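PDB 6HVG: alternansucrase from Leuconostoc mesenteroides, which belongs to glycoside hydrolase family 70, whose members are built round a TIM-type barrel, and also carries choline-binding and putative cell-wall-binding repeats. Local coordinates for residues 518-523 / 1251-1256; 526-531 / 1172-1177; 532-537 / 574-579; 580-585 / 1159-1164. One frame throughout, in Å; residues are numbered along the deposited sequence.

Interaction 1 (518-523 / 1251-1256); sequences QTEDEA and TNILHR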
loop_
_atom_site.group_PDB
_atom_site.type_symbol
_atom_site.label_atom_id
_atom_site.label_comp_id
_atom_site.label_asym_id
_atom_site.label_seq_id
_atom_site.Cartn_x
_atom_site.Cartn_y
_atom_site.Cartn_z
ATOM N N GLN A 518 -17.257 7.546 -1.219
ATOM C CA GLN A 518 -17.063 8.901 -0.699
ATOM C C GLN A 518 -17.367 8.996 0.796
ATOM O O GLN A 518 -16.745 9.770 1.526
ATOM C CB GLN A 518 -17.916 9.880 -1.479
ATOM C CG GLN A 518 -17.518 9.982 -2.940
ATOM C CD GLN A 518 -18.285 11.038 -3.699
ATOM O OE1 GLN A 518 -19.207 11.680 -3.176
ATOM N NE2 GLN A 518 -17.927 11.198 -4.964
ATOM N N THR A 519 -18.299 8.168 1.254
ATOM C CA THR A 519 -18.592 8.068 2.675
ATOM C C THR A 519 -17.831 6.951 3.365
ATOM O O THR A 519 -18.142 6.623 4.492
ATOM C CB THR A 519 -20.104 7.885 2.897
ATOM O OG1 THR A 519 -20.602 6.806 2.091
ATOM C CG2 THR A 519 -20.817 9.168 2.535
ATOM N N GLU A 520 -16.861 6.357 2.670
ATOM C CA GLU A 520 -16.043 5.278 3.239
ATOM C C GLU A 520 -14.620 5.728 3.601
ATOM O O GLU A 520 -13.843 4.937 4.110
ATOM C CB GLU A 520 -15.997 4.065 2.296
ATOM C CG GLU A 520 -17.339 3.377 2.150
ATOM C CD GLU A 520 -17.284 2.129 1.317
ATOM O OE1 GLU A 520 -16.253 1.889 0.689
ATOM O OE2 GLU A 520 -18.289 1.393 1.268
ATOM N N ASP A 521 -14.295 6.993 3.327
ATOM C CA ASP A 521 -13.016 7.575 3.698
ATOM C C ASP A 521 -11.818 6.777 3.176
ATOM O O ASP A 521 -10.931 6.416 3.937
ATOM C CB ASP A 521 -12.952 7.724 5.217
ATOM C CG ASP A 521 -13.928 8.772 5.747
ATOM O OD1 ASP A 521 -14.444 9.587 4.955
ATOM O OD2 ASP A 521 -14.175 8.779 6.976
ATOM N N GLU A 522 -11.821 6.484 1.880
ATOM C CA GLU A 522 -10.689 5.861 1.225
ATOM C C GLU A 522 -9.399 6.538 1.673
ATOM O O GLU A 522 -9.305 7.753 1.681
ATOM C CB GLU A 522 -10.826 5.943 -0.302
ATOM C CG GLU A 522 -9.947 4.946 -1.060
ATOM C CD GLU A 522 -10.134 4.989 -2.566
ATOM O OE1 GLU A 522 -10.184 6.103 -3.133
ATOM O OE2 GLU A 522 -10.267 3.914 -3.187
ATOM N N ALA A 523 -8.420 5.741 2.080
ATOM C CA ALA A 523 -7.096 6.230 2.473
ATOM C C ALA A 523 -6.032 5.240 2.009
ATOM O O ALA A 523 -6.321 4.063 1.839
ATOM C CB ALA A 523 -7.017 6.387 3.980
ATOM N N THR A 1251 -13.016 -6.460 6.519
ATOM C CA THR A 1251 -12.886 -6.478 5.074
ATOM C C THR A 1251 -12.229 -5.182 4.610
ATOM O O THR A 1251 -12.234 -4.188 5.311
ATOM C CB THR A 1251 -14.260 -6.611 4.375
ATOM O OG1 THR A 1251 -14.090 -6.482 2.958
ATOM C CG2 THR A 1251 -15.218 -5.535 4.834
ATOM N N ASN A 1252 -11.658 -5.216 3.416
ATOM C CA ASN A 1252 -11.318 -3.997 2.728
ATOM C C ASN A 1252 -12.631 -3.320 2.329
ATOM O O ASN A 1252 -13.635 -3.993 2.094
ATOM C CB ASN A 1252 -10.465 -4.282 1.489
ATOM C CG ASN A 1252 -11.170 -5.176 0.496
ATOM O OD1 ASN A 1252 -11.613 -6.278 0.839
ATOM N ND2 ASN A 1252 -11.279 -4.717 -0.737
ATOM N N ILE A 1253 -12.635 -1.993 2.277
ATOM C CA ILE A 1253 -13.837 -1.254 1.955
ATOM C C ILE A 1253 -14.398 -1.682 0.597
ATOM O O ILE A 1253 -13.649 -1.834 -0.361
ATOM C CB ILE A 1253 -13.615 0.272 1.984
ATOM C CG1 ILE A 1253 -12.541 0.709 1.000
ATOM C CG2 ILE A 1253 -13.296 0.733 3.382
ATOM C CD1 ILE A 1253 -12.306 2.203 0.974
ATOM N N LEU A 1254 -15.715 -1.876 0.535
ATOM C CA LEU A 1254 -16.369 -2.423 -0.652
ATOM C C LEU A 1254 -17.073 -1.402 -1.535
ATOM O O LEU A 1254 -17.772 -1.794 -2.479
ATOM C CB LEU A 1254 -17.373 -3.515 -0.246
ATOM C CG LEU A 1254 -16.783 -4.704 0.524
ATOM C CD1 LEU A 1254 -17.802 -5.813 0.662
ATOM C CD2 LEU A 1254 -15.558 -5.263 -0.160
ATOM N N HIS A 1255 -16.883 -0.113 -1.242
ATOM C CA HIS A 1255 -17.398 0.985 -2.090
ATOM C C HIS A 1255 -18.939 1.051 -2.162
ATOM O O HIS A 1255 -19.524 1.465 -3.170
ATOM C CB HIS A 1255 -16.819 0.884 -3.514
ATOM C CG HIS A 1255 -15.336 1.030 -3.577
ATOM N ND1 HIS A 1255 -14.660 1.182 -4.768
ATOM C CD2 HIS A 1255 -14.403 1.071 -2.601
ATOM C CE1 HIS A 1255 -13.368 1.292 -4.521
ATOM N NE2 HIS A 1255 -13.187 1.237 -3.214
ATOM N N ARG A 1256 -19.586 0.630 -1.095
ATOM C CA ARG A 1256 -21.035 0.521 -1.092
ATOM C C ARG A 1256 -21.722 1.700 -0.394
ATOM O O ARG A 1256 -22.859 2.045 -0.747
ATOM C CB ARG A 1256 -21.454 -0.803 -0.456
ATOM C CG ARG A 1256 -21.339 -1.926 -1.456
ATOM C CD ARG A 1256 -21.516 -3.296 -0.848
ATOM N NE ARG A 1256 -21.400 -4.301 -1.896
ATOM C CZ ARG A 1256 -21.266 -5.606 -1.695
ATOM N NH1 ARG A 1256 -21.221 -6.099 -0.472
ATOM N NH2 ARG A 1256 -21.177 -6.429 -2.727
HETATM O O HOH W 1 -10.694 1.382 -2.080
#
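Glu-520 grips the turn at His-1255 and Arg-1256 by two successive peptide N-H groups, an example of one carboxylate fixing the course of a distant loop. OE1 of Glu-520 accepts from N of His-1255 at 2.9 Å with its syn lone pair. OE2 of Glu-520 takes N of Arg-1256 at 2.8 Å, the donor lying 42° above the carboxylate plane; neither bond is straight. CG of Glu-520 stands anti to the carbonyl carbon (chi1 -67°), and from there the extended chain carries the acid to the turn. The group is buried, and OE2 is further hydrogen-bonded to the hydroxyl of Tyr-1192 and to N of Gly-1257, surroundings that probably favour a charged acid. Against this polar grip packs Ile-1253, whose CB comes within 3.4 Å of OE1 of Glu-520.

The two partners are more than 700 residues apart in sequence. Segment 1251-1256 runs off the end of strand 1248-1252 in a six-stranded antiparallel sheet, while 518-523 belongs to the loop that leads into helix 528-531. An antiparallel sheet assembled from early and late chain, separate from the parallel barrel strands, is consistent with domain B of family 70 enzymes.

Toward Glu-522 the packing is looser. CD1 of Ile-1253 stays 4.0 Å from CA of Glu-522, and the two side chains cross at about a right angle. OE2 of Glu-522 and NE2 of His-1255, on partly exposed residues whose carboxylate and ring planes stand 82° apart, are bridged by a water. It donates to OE2 of Glu-522 at 2.8 Å and lies in the imidazole plane, at the ring edge, 2.7 Å from NE2 of His-1255.

Interaction 2 (526-531 / 1172-1177); sequences GLQWLQ and ATRVDE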
loop_
_atom_site.group_PDB
_atom_site.type_symbol
_atom_site.label_atom_id
_atom_site.label_comp_id
_atom_site.label_asym_id
_atom_site.label_seq_id
_atom_site.Cartn_x
_atom_site.Cartn_y
_atom_site.Cartn_z
ATOM N N GLY A 526 -0.025 3.352 4.906
ATOM C CA GLY A 526 0.280 2.039 5.454
ATOM C C GLY A 526 -0.282 0.957 4.554
ATOM O O GLY A 526 -0.422 1.163 3.327
ATOM N N LEU A 527 -0.660 -0.175 5.155
ATOM C CA LEU A 527 -1.183 -1.297 4.380
ATOM C C LEU A 527 -2.493 -0.980 3.685
ATOM O O LEU A 527 -2.944 -1.726 2.807
ATOM C CB LEU A 527 -1.371 -2.501 5.264
ATOM C CG LEU A 527 -0.108 -3.075 5.919
ATOM C CD1 LEU A 527 -0.529 -4.301 6.720
ATOM C CD2 LEU A 527 0.970 -3.443 4.918
ATOM N N GLN A 528 -3.091 0.151 4.041
ATOM C CA GLN A 528 -4.251 0.648 3.327
ATOM C C GLN A 528 -3.911 0.921 1.876
ATOM O O GLN A 528 -4.786 0.917 1.007
ATOM C CB GLN A 528 -4.785 1.901 3.987
ATOM C CG GLN A 528 -5.335 1.667 5.383
ATOM C CD GLN A 528 -5.920 2.903 5.999
ATOM O OE1 GLN A 528 -7.063 2.927 6.392
ATOM N NE2 GLN A 528 -5.152 3.945 6.041
ATOM N N TRP A 529 -2.632 1.133 1.619
ATOM C CA TRP A 529 -2.114 1.324 0.273
ATOM C C TRP A 529 -2.578 0.257 -0.716
ATOM O O TRP A 529 -2.721 0.548 -1.899
ATOM C CB TRP A 529 -0.578 1.336 0.327
ATOM C CG TRP A 529 0.100 1.407 -0.981
ATOM C CD1 TRP A 529 0.670 0.371 -1.674
ATOM C CD2 TRP A 529 0.315 2.581 -1.762
ATOM N NE1 TRP A 529 1.218 0.834 -2.857
ATOM C CE2 TRP A 529 1.014 2.187 -2.934
ATOM C CE3 TRP A 529 -0.030 3.921 -1.597
ATOM C CZ2 TRP A 529 1.376 3.098 -3.936
ATOM C CZ3 TRP A 529 0.324 4.830 -2.598
ATOM C CH2 TRP A 529 1.019 4.413 -3.753
ATOM N N LEU A 530 -2.814 -0.965 -0.232
ATOM C CA LEU A 530 -3.099 -2.080 -1.118
ATOM C C LEU A 530 -4.495 -2.006 -1.713
ATOM O O LEU A 530 -4.654 -2.140 -2.922
ATOM C CB LEU A 530 -2.912 -3.403 -0.388
ATOM C CG LEU A 530 -1.559 -3.687 0.263
ATOM C CD1 LEU A 530 -1.572 -5.102 0.813
ATOM C CD2 LEU A 530 -0.422 -3.550 -0.729
ATOM N N GLN A 531 -5.499 -1.784 -0.861
ATOM C CA GLN A 531 -6.895 -1.796 -1.297
ATOM C C GLN A 531 -7.774 -0.592 -0.933
ATOM O O GLN A 531 -8.964 -0.571 -1.270
ATOM C CB GLN A 531 -7.537 -3.078 -0.789
ATOM C CG GLN A 531 -7.185 -4.283 -1.630
ATOM C CD GLN A 531 -7.888 -5.510 -1.154
ATOM O OE1 GLN A 531 -7.867 -5.814 0.023
ATOM N NE2 GLN A 531 -8.518 -6.223 -2.066
ATOM N N ALA A 1172 -20.041 -2.275 11.249
ATOM C CA ALA A 1172 -18.683 -1.994 10.832
ATOM C C ALA A 1172 -18.201 -0.620 11.230
ATOM O O ALA A 1172 -18.952 0.349 11.190
ATOM C CB ALA A 1172 -18.556 -2.164 9.323
ATOM N N THR A 1173 -16.924 -0.544 11.574
ATOM C CA THR A 1173 -16.242 0.706 11.859
ATOM C C THR A 1173 -15.044 0.844 10.934
ATOM O O THR A 1173 -14.343 -0.131 10.683
ATOM C CB THR A 1173 -15.742 0.718 13.311
ATOM O OG1 THR A 1173 -16.844 0.535 14.201
ATOM C CG2 THR A 1173 -15.034 2.017 13.652
ATOM N N ARG A 1174 -14.809 2.051 10.416
ATOM C CA ARG A 1174 -13.667 2.328 9.531
ATOM C C ARG A 1174 -12.387 2.407 10.326
ATOM O O ARG A 1174 -12.286 3.174 11.267
ATOM C CB ARG A 1174 -13.884 3.619 8.777
ATOM C CG ARG A 1174 -12.776 4.024 7.830
ATOM C CD ARG A 1174 -12.834 3.227 6.533
ATOM N NE ARG A 1174 -11.886 3.753 5.574
ATOM C CZ ARG A 1174 -10.569 3.593 5.673
ATOM N NH1 ARG A 1174 -10.024 2.887 6.674
ATOM N NH2 ARG A 1174 -9.783 4.134 4.754
ATOM N N VAL A 1175 -11.418 1.571 9.948
ATOM C CA VAL A 1175 -10.196 1.383 10.737
ATOM C C VAL A 1175 -8.978 1.371 9.857
ATOM O O VAL A 1175 -9.075 1.141 8.643
ATOM C CB VAL A 1175 -10.190 0.046 11.482
ATOM C CG1 VAL A 1175 -11.199 0.048 12.605
ATOM C CG2 VAL A 1175 -10.471 -1.102 10.527
ATOM N N ASP A 1176 -7.833 1.606 10.497
ATOM C CA ASP A 1176 -6.524 1.490 9.850
ATOM C C ASP A 1176 -6.005 0.066 10.001
ATOM O O ASP A 1176 -6.697 -0.795 10.555
ATOM C CB ASP A 1176 -5.536 2.530 10.397
ATOM C CG ASP A 1176 -5.204 2.350 11.875
ATOM O OD1 ASP A 1176 -5.414 1.266 12.448
ATOM O OD2 ASP A 1176 -4.677 3.301 12.483
ATOM N N GLU A 1177 -4.817 -0.205 9.479
ATOM C CA GLU A 1177 -4.308 -1.582 9.466
ATOM C C GLU A 1177 -4.275 -2.257 10.830
ATOM O O GLU A 1177 -4.438 -3.474 10.910
ATOM C CB GLU A 1177 -2.923 -1.619 8.851
ATOM C CG GLU A 1177 -1.853 -0.949 9.701
ATOM C CD GLU A 1177 -0.597 -0.703 8.909
ATOM O OE1 GLU A 1177 -0.652 0.076 7.940
ATOM O OE2 GLU A 1177 0.413 -1.313 9.245
#
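Gln-528 and Arg-1174 reach toward each other tip to tip, their amide and guanidinium planes turned 74° apart. OE1 of Gln-528 lies in the guanidinium plane and receives NH1 of Arg-1174 at 3.0 Å, the donor coming nearly along the C=O axis; NH2 of Arg-1174 adds a weak bond to the same OE1 at 3.4 Å. A bend at chi2 (78°) sets CD of the arginine off the extended line. Its other N-H groups serve the neighbouring loop: NE binds O of Glu-520 and NH2 binds O of Asp-521, so one guanidinium gathers the oxygens of Gln-528, Glu-520 and Asp-521.

Here the end of strand 1166-1175 is joined to the short helix near 528-531, in the antiparallel sheet where that strand lies between 534-537 and 1190-1197.

The second pair is set crosswise. Leu-527 and Glu-1177 cross at about a right angle, with CG of Leu-527 3.8 Å from OE1 of Glu-1177. OE1 of Glu-1177 accepts a nearly straight bond from N of Leu-527 at 2.8 Å, the donor lying 41° above the carboxylate plane. OE2 of Glu-1177 is held by OG of Ser-574, which fixes the other end of the carboxylate.

Interaction 3 (532-537 / 574-579); sequences GGFLAY and SEFLLA. With CA (calcium ion), chain C.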
loop_
_atom_site.group_PDB
_atom_site.type_symbol
_atom_site.label_atom_id
_atom_site.label_comp_id
_atom_site.label_asym_id
_atom_site.label_seq_id
_atom_site.Cartn_x
_atom_site.Cartn_y
_atom_site.Cartn_z
ATOM N N GLY A 532 -7.212 0.398 -0.257
ATOM C CA GLY A 532 -7.922 1.633 -0.033
ATOM C C GLY A 532 -8.562 1.840 1.328
ATOM O O GLY A 532 -9.104 2.909 1.576
ATOM N N GLY A 533 -8.509 0.841 2.209
ATOM C CA GLY A 533 -8.977 1.030 3.594
ATOM C C GLY A 533 -9.743 -0.154 4.152
ATOM O O GLY A 533 -10.228 -0.985 3.407
ATOM N N PHE A 534 -9.867 -0.219 5.469
ATOM C CA PHE A 534 -10.479 -1.365 6.124
ATOM C C PHE A 534 -11.654 -1.015 7.015
ATOM O O PHE A 534 -11.700 0.078 7.599
ATOM C CB PHE A 534 -9.465 -2.062 7.017
ATOM C CG PHE A 534 -8.206 -2.441 6.325
ATOM C CD1 PHE A 534 -8.180 -3.483 5.415
ATOM C CD2 PHE A 534 -7.048 -1.771 6.596
ATOM C CE1 PHE A 534 -7.019 -3.829 4.770
ATOM C CE2 PHE A 534 -5.876 -2.128 5.968
ATOM C CZ PHE A 534 -5.863 -3.164 5.061
ATOM N N LEU A 535 -12.540 -2.003 7.168
ATOM C CA LEU A 535 -13.657 -1.971 8.087
ATOM C C LEU A 535 -13.508 -3.095 9.101
ATOM O O LEU A 535 -13.301 -4.231 8.721
ATOM C CB LEU A 535 -14.954 -2.201 7.342
ATOM C CG LEU A 535 -15.340 -1.149 6.309
ATOM C CD1 LEU A 535 -16.621 -1.567 5.593
ATOM C CD2 LEU A 535 -15.509 0.187 6.984
ATOM N N ALA A 536 -13.594 -2.777 10.393
ATOM C CA ALA A 536 -13.571 -3.806 11.419
ATOM C C ALA A 536 -15.009 -4.144 11.812
ATOM O O ALA A 536 -15.785 -3.256 12.135
ATOM C CB ALA A 536 -12.794 -3.340 12.624
ATOM N N TYR A 537 -15.357 -5.425 11.793
ATOM C CA TYR A 537 -16.674 -5.856 12.194
ATOM C C TYR A 537 -16.807 -5.830 13.712
ATOM O O TYR A 537 -15.842 -6.085 14.437
ATOM C CB TYR A 537 -16.987 -7.266 11.694
ATOM C CG TYR A 537 -16.934 -7.465 10.194
ATOM C CD1 TYR A 537 -17.089 -6.426 9.315
ATOM C CD2 TYR A 537 -16.736 -8.734 9.656
ATOM C CE1 TYR A 537 -17.004 -6.625 7.935
ATOM C CE2 TYR A 537 -16.686 -8.938 8.287
ATOM C CZ TYR A 537 -16.818 -7.874 7.437
ATOM O OH TYR A 537 -16.748 -8.066 6.098
ATOM N N SER A 574 -0.615 -5.073 12.769
ATOM C CA SER A 574 -1.462 -4.670 11.673
ATOM C C SER A 574 -2.248 -5.895 11.243
ATOM O O SER A 574 -1.802 -6.631 10.383
ATOM C CB SER A 574 -0.598 -4.159 10.521
ATOM O OG SER A 574 0.375 -3.237 11.007
ATOM N N GLU A 575 -3.408 -6.100 11.863
ATOM C CA GLU A 575 -4.232 -7.271 11.654
ATOM C C GLU A 575 -4.822 -7.292 10.270
ATOM O O GLU A 575 -5.050 -8.366 9.699
ATOM C CB GLU A 575 -5.360 -7.291 12.685
ATOM C CG GLU A 575 -6.256 -8.542 12.683
ATOM C CD GLU A 575 -5.529 -9.844 12.958
ATOM O OE1 GLU A 575 -5.133 -10.078 14.134
ATOM O OE2 GLU A 575 -5.375 -10.626 11.981
ATOM N N PHE A 576 -5.055 -6.114 9.713
ATOM C CA PHE A 576 -5.710 -6.026 8.410
ATOM C C PHE A 576 -4.703 -5.827 7.324
ATOM O O PHE A 576 -3.869 -4.947 7.424
ATOM C CB PHE A 576 -6.713 -4.883 8.403
ATOM C CG PHE A 576 -7.827 -5.074 9.375
ATOM C CD1 PHE A 576 -8.945 -5.784 9.026
ATOM C CD2 PHE A 576 -7.709 -4.603 10.651
ATOM C CE1 PHE A 576 -9.964 -5.995 9.937
ATOM C CE2 PHE A 576 -8.711 -4.792 11.563
ATOM C CZ PHE A 576 -9.844 -5.496 11.209
ATOM N N LEU A 577 -4.787 -6.676 6.307
ATOM C CA LEU A 577 -3.831 -6.696 5.234
ATOM C C LEU A 577 -4.578 -6.661 3.930
ATOM O O LEU A 577 -4.522 -5.664 3.208
ATOM C CB LEU A 577 -2.942 -7.953 5.358
ATOM C CG LEU A 577 -1.935 -8.271 4.241
ATOM C CD1 LEU A 577 -0.927 -7.147 4.056
ATOM C CD2 LEU A 577 -1.230 -9.560 4.610
ATOM N N LEU A 578 -5.281 -7.745 3.610
ATOM C CA LEU A 578 -5.989 -7.851 2.325
ATOM C C LEU A 578 -7.280 -8.583 2.503
ATOM O O LEU A 578 -7.404 -9.465 3.360
ATOM C CB LEU A 578 -5.140 -8.596 1.280
ATOM C CG LEU A 578 -3.941 -7.841 0.684
ATOM C CD1 LEU A 578 -2.875 -8.783 0.144
ATOM C CD2 LEU A 578 -4.380 -6.926 -0.445
ATOM N N ALA A 579 -8.237 -8.231 1.658
ATOM C CA ALA A 579 -9.486 -8.963 1.485
ATOM C C ALA A 579 -10.246 -9.147 2.784
ATOM O O ALA A 579 -10.373 -8.188 3.569
ATOM C CB ALA A 579 -9.255 -10.297 0.778
HETATM CA CA CA C . -5.332 -10.518 9.920
HETATM O O HOH W 2 -6.102 -12.759 9.936
#
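The ring of Phe-534 has the CB of Phe-576 over the centre of one face and a carbonyl at its edge. That CB of Phe-576 stands 3.4 Å from the centroid of the Phe-534 ring and 7° off the normal, a CH-pi contact. In the ring plane, O of Leu-577 approaches CZ of Phe-534 at 3.4 Å, where the aromatic hydrogens present a slightly positive rim. The two phenylalanine side chains slide past each other in opposite directions, leaving their ring planes 32° apart and their centroids separated by 5.5 Å. CZ of Phe-576 therefore reaches beyond Phe-534, to 3.9 Å from CB of Ala-536.

The residues at work in 532-537 lie on strand 534-537, flanked in its antiparallel sheet by 1248-1252 and 1166-1175. Segment 574-579 has no regular structure and meets it through apolar packing, without a hydrogen bond between the two.

Beside this aromatic contact the same loop turns to a calcium ion. Glu-575 binds it twice, through its backbone O at 2.2 Å and through OE2 at 2.1 Å; a bend at chi2 (60°) turns CD out of the extended line, and the carboxylate and backbone O of one residue meet the same ion. OE1 of Glu-575 accepts from N of Gly-556, a second-shell bond that helps to fix the rotation of the carboxylate.

Interaction 4 (580-585 / 1159-1164); sequences NDIDNS and DQIYAL. With CA (calcium ion), chain C.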
loop_
_atom_site.group_PDB
_atom_site.type_symbol
_atom_site.label_atom_id
_atom_site.label_comp_id
_atom_site.label_asym_id
_atom_site.label_seq_id
_atom_site.Cartn_x
_atom_site.Cartn_y
_atom_site.Cartn_z
ATOM N N ASN A 580 -10.810 -10.337 2.997
ATOM C CA ASN A 580 -11.549 -10.612 4.205
ATOM C C ASN A 580 -10.615 -11.158 5.233
ATOM O O ASN A 580 -10.095 -12.241 5.061
ATOM C CB ASN A 580 -12.630 -11.640 3.948
ATOM C CG ASN A 580 -13.716 -11.122 3.043
ATOM O OD1 ASN A 580 -14.625 -10.400 3.485
ATOM N ND2 ASN A 580 -13.637 -11.477 1.796
ATOM N N ASP A 581 -10.394 -10.418 6.311
ATOM C CA ASP A 581 -9.424 -10.823 7.323
ATOM C C ASP A 581 -10.077 -11.847 8.265
ATOM O O ASP A 581 -11.067 -11.564 8.906
ATOM C CB ASP A 581 -8.905 -9.596 8.076
ATOM C CG ASP A 581 -7.855 -9.918 9.050
ATOM O OD1 ASP A 581 -6.678 -10.080 8.661
ATOM O OD2 ASP A 581 -8.199 -9.959 10.253
ATOM N N ILE A 582 -9.504 -13.038 8.311
ATOM C CA ILE A 582 -9.971 -14.129 9.147
ATOM C C ILE A 582 -9.628 -13.893 10.630
ATOM O O ILE A 582 -8.522 -13.478 10.964
ATOM C CB ILE A 582 -9.369 -15.463 8.653
ATOM C CG1 ILE A 582 -9.977 -15.801 7.286
ATOM C CG2 ILE A 582 -9.604 -16.586 9.662
ATOM C CD1 ILE A 582 -9.243 -16.892 6.536
ATOM N N ASP A 583 -10.599 -14.155 11.504
ATOM C CA ASP A 583 -10.413 -14.011 12.945
ATOM C C ASP A 583 -9.695 -15.236 13.517
ATOM O O ASP A 583 -10.329 -16.164 14.043
ATOM C CB ASP A 583 -11.761 -13.812 13.622
ATOM C CG ASP A 583 -11.660 -13.665 15.130
ATOM O OD1 ASP A 583 -10.546 -13.412 15.654
ATOM O OD2 ASP A 583 -12.724 -13.817 15.785
ATOM N N ASN A 584 -8.367 -15.224 13.414
ATOM C CA ASN A 584 -7.531 -16.283 13.994
ATOM C C ASN A 584 -7.386 -16.237 15.531
ATOM O O ASN A 584 -6.731 -17.091 16.102
ATOM C CB ASN A 584 -6.155 -16.293 13.327
ATOM C CG ASN A 584 -6.232 -16.558 11.824
ATOM O OD1 ASN A 584 -6.872 -17.503 11.375
ATOM N ND2 ASN A 584 -5.585 -15.711 11.042
ATOM N N SER A 585 -8.027 -15.276 16.199
ATOM C CA SER A 585 -8.093 -15.263 17.682
ATOM C C SER A 585 -9.221 -16.120 18.248
ATOM O O SER A 585 -9.280 -16.328 19.469
ATOM C CB SER A 585 -8.276 -13.841 18.215
ATOM O OG SER A 585 -9.631 -13.435 18.150
ATOM N N ASP A 1159 -4.259 -15.807 6.966
ATOM C CA ASP A 1159 -4.716 -14.436 7.225
ATOM C C ASP A 1159 -6.023 -14.055 6.521
ATOM O O ASP A 1159 -6.843 -13.346 7.104
ATOM C CB ASP A 1159 -3.647 -13.413 6.875
ATOM C CG ASP A 1159 -4.104 -11.971 7.140
ATOM O OD1 ASP A 1159 -4.356 -11.597 8.294
ATOM O OD2 ASP A 1159 -4.250 -11.206 6.163
ATOM N N GLN A 1160 -6.229 -14.481 5.277
ATOM C CA GLN A 1160 -7.400 -14.012 4.532
ATOM C C GLN A 1160 -7.943 -14.972 3.490
ATOM O O GLN A 1160 -7.330 -15.986 3.173
ATOM C CB GLN A 1160 -7.125 -12.628 3.881
ATOM C CG GLN A 1160 -6.284 -12.634 2.614
ATOM C CD GLN A 1160 -4.815 -12.945 2.850
ATOM O OE1 GLN A 1160 -4.207 -12.409 3.787
ATOM N NE2 GLN A 1160 -4.226 -13.786 1.996
ATOM N N ILE A 1161 -9.099 -14.605 2.944
ATOM C CA ILE A 1161 -9.754 -15.347 1.888
ATOM C C ILE A 1161 -10.502 -14.322 1.027
ATOM O O ILE A 1161 -10.952 -13.311 1.547
ATOM C CB ILE A 1161 -10.669 -16.426 2.505
ATOM C CG1 ILE A 1161 -11.235 -17.362 1.436
ATOM C CG2 ILE A 1161 -11.784 -15.801 3.324
ATOM C CD1 ILE A 1161 -11.884 -18.594 2.024
ATOM N N TYR A 1162 -10.605 -14.564 -0.279
ATOM C CA TYR A 1162 -11.190 -13.588 -1.212
ATOM C C TYR A 1162 -12.546 -13.990 -1.766
ATOM O O TYR A 1162 -12.913 -15.146 -1.749
ATOM C CB TYR A 1162 -10.280 -13.390 -2.424
ATOM C CG TYR A 1162 -9.024 -12.564 -2.221
ATOM C CD1 TYR A 1162 -7.998 -12.994 -1.387
ATOM C CD2 TYR A 1162 -8.830 -11.385 -2.940
ATOM C CE1 TYR A 1162 -6.824 -12.271 -1.267
ATOM C CE2 TYR A 1162 -7.669 -10.646 -2.809
ATOM C CZ TYR A 1162 -6.664 -11.095 -1.981
ATOM O OH TYR A 1162 -5.496 -10.365 -1.904
ATOM N N ALA A 1163 -13.266 -13.008 -2.291
ATOM C CA ALA A 1163 -14.428 -13.231 -3.142
ATOM C C ALA A 1163 -15.386 -14.316 -2.647
ATOM O O ALA A 1163 -15.563 -15.359 -3.304
ATOM C CB ALA A 1163 -13.961 -13.537 -4.543
ATOM N N LEU A 1164 -16.005 -14.056 -1.494
ATOM C CA LEU A 1164 -17.042 -14.923 -0.937
ATOM C C LEU A 1164 -18.402 -14.485 -1.519
ATOM O O LEU A 1164 -18.722 -13.312 -1.481
ATOM C CB LEU A 1164 -17.041 -14.804 0.580
ATOM C CG LEU A 1164 -15.694 -15.156 1.224
ATOM C CD1 LEU A 1164 -15.546 -14.531 2.593
ATOM C CD2 LEU A 1164 -15.492 -16.653 1.332
HETATM CA CA CA C . -5.332 -10.518 9.920
HETATM O O HOH W 2 -6.102 -12.759 9.936
#
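Asp-581 and Asp-1159 are brought together by metal coordination: OD1 of Asp-581 and OD1 of Asp-1159 both bind the calcium ion, the latter at 2.2 Å. Their carboxylate planes are 62° apart, and the cation between them probably offsets the repulsion of the two acids. A water completes this part of the site, 2.4 Å from the calcium ion; it donates to O of Ile-582 and to O of Asp-1159. Glu-575 and O of Asn-625 supply the remaining ligands, while ND2 of Asn-1249 holds OD2 of Asp-581.

Backbone pairing is short and antiparallel. Asn-580 and Ile-1161 form a hydrogen-bonded pair, both bonds weak at 3.3 Å between N of one and O of the other. Asp-581 faces Gln-1160 in a non-hydrogen-bonded pair, and beyond it N of Ile-582 bonds to O of Asp-1159 at 2.9 Å.

Side-chain bonding adds ND2 of Asn-580, which donates to O of Ile-1161 in the plane of its own amide, so two donors share that carbonyl.

Van der Waals contacts are sparser. CD1 of Ile-582 lies 4.2 Å from CG2 of Ile-1161, and CD1 of Leu-1164 touches ND2 of Asn-580.

Strand 580-582 runs between the outermost strand 1160-1161 and strand 1248-1252, while helix 587-601 packs on Ile-582 with Val-589 and Gln-593.

In the fold
All four contacts reach one antiparallel sheet whose strands come from early and late parts of the family 70 region. Interactions 3 and 4 are buried and share the calcium ion and its water, but interaction 3 is aromatic packing without cross-bonds, whereas interaction 4 pairs strands and carries two acidic ligands. Interactions 1 and 2 are only partly buried and rely on carboxylates or an amide meeting N-H groups; a water bridges partly exposed residues of interaction 1. Strand 534-537 links interaction 3 to both, with 1248-1252 of interaction 1 and 1166-1175 of interaction 2 as its neighbours. The centres of interactions 2 and 3 are about 5 Å apart, those of 1 and 4 about 18 Å.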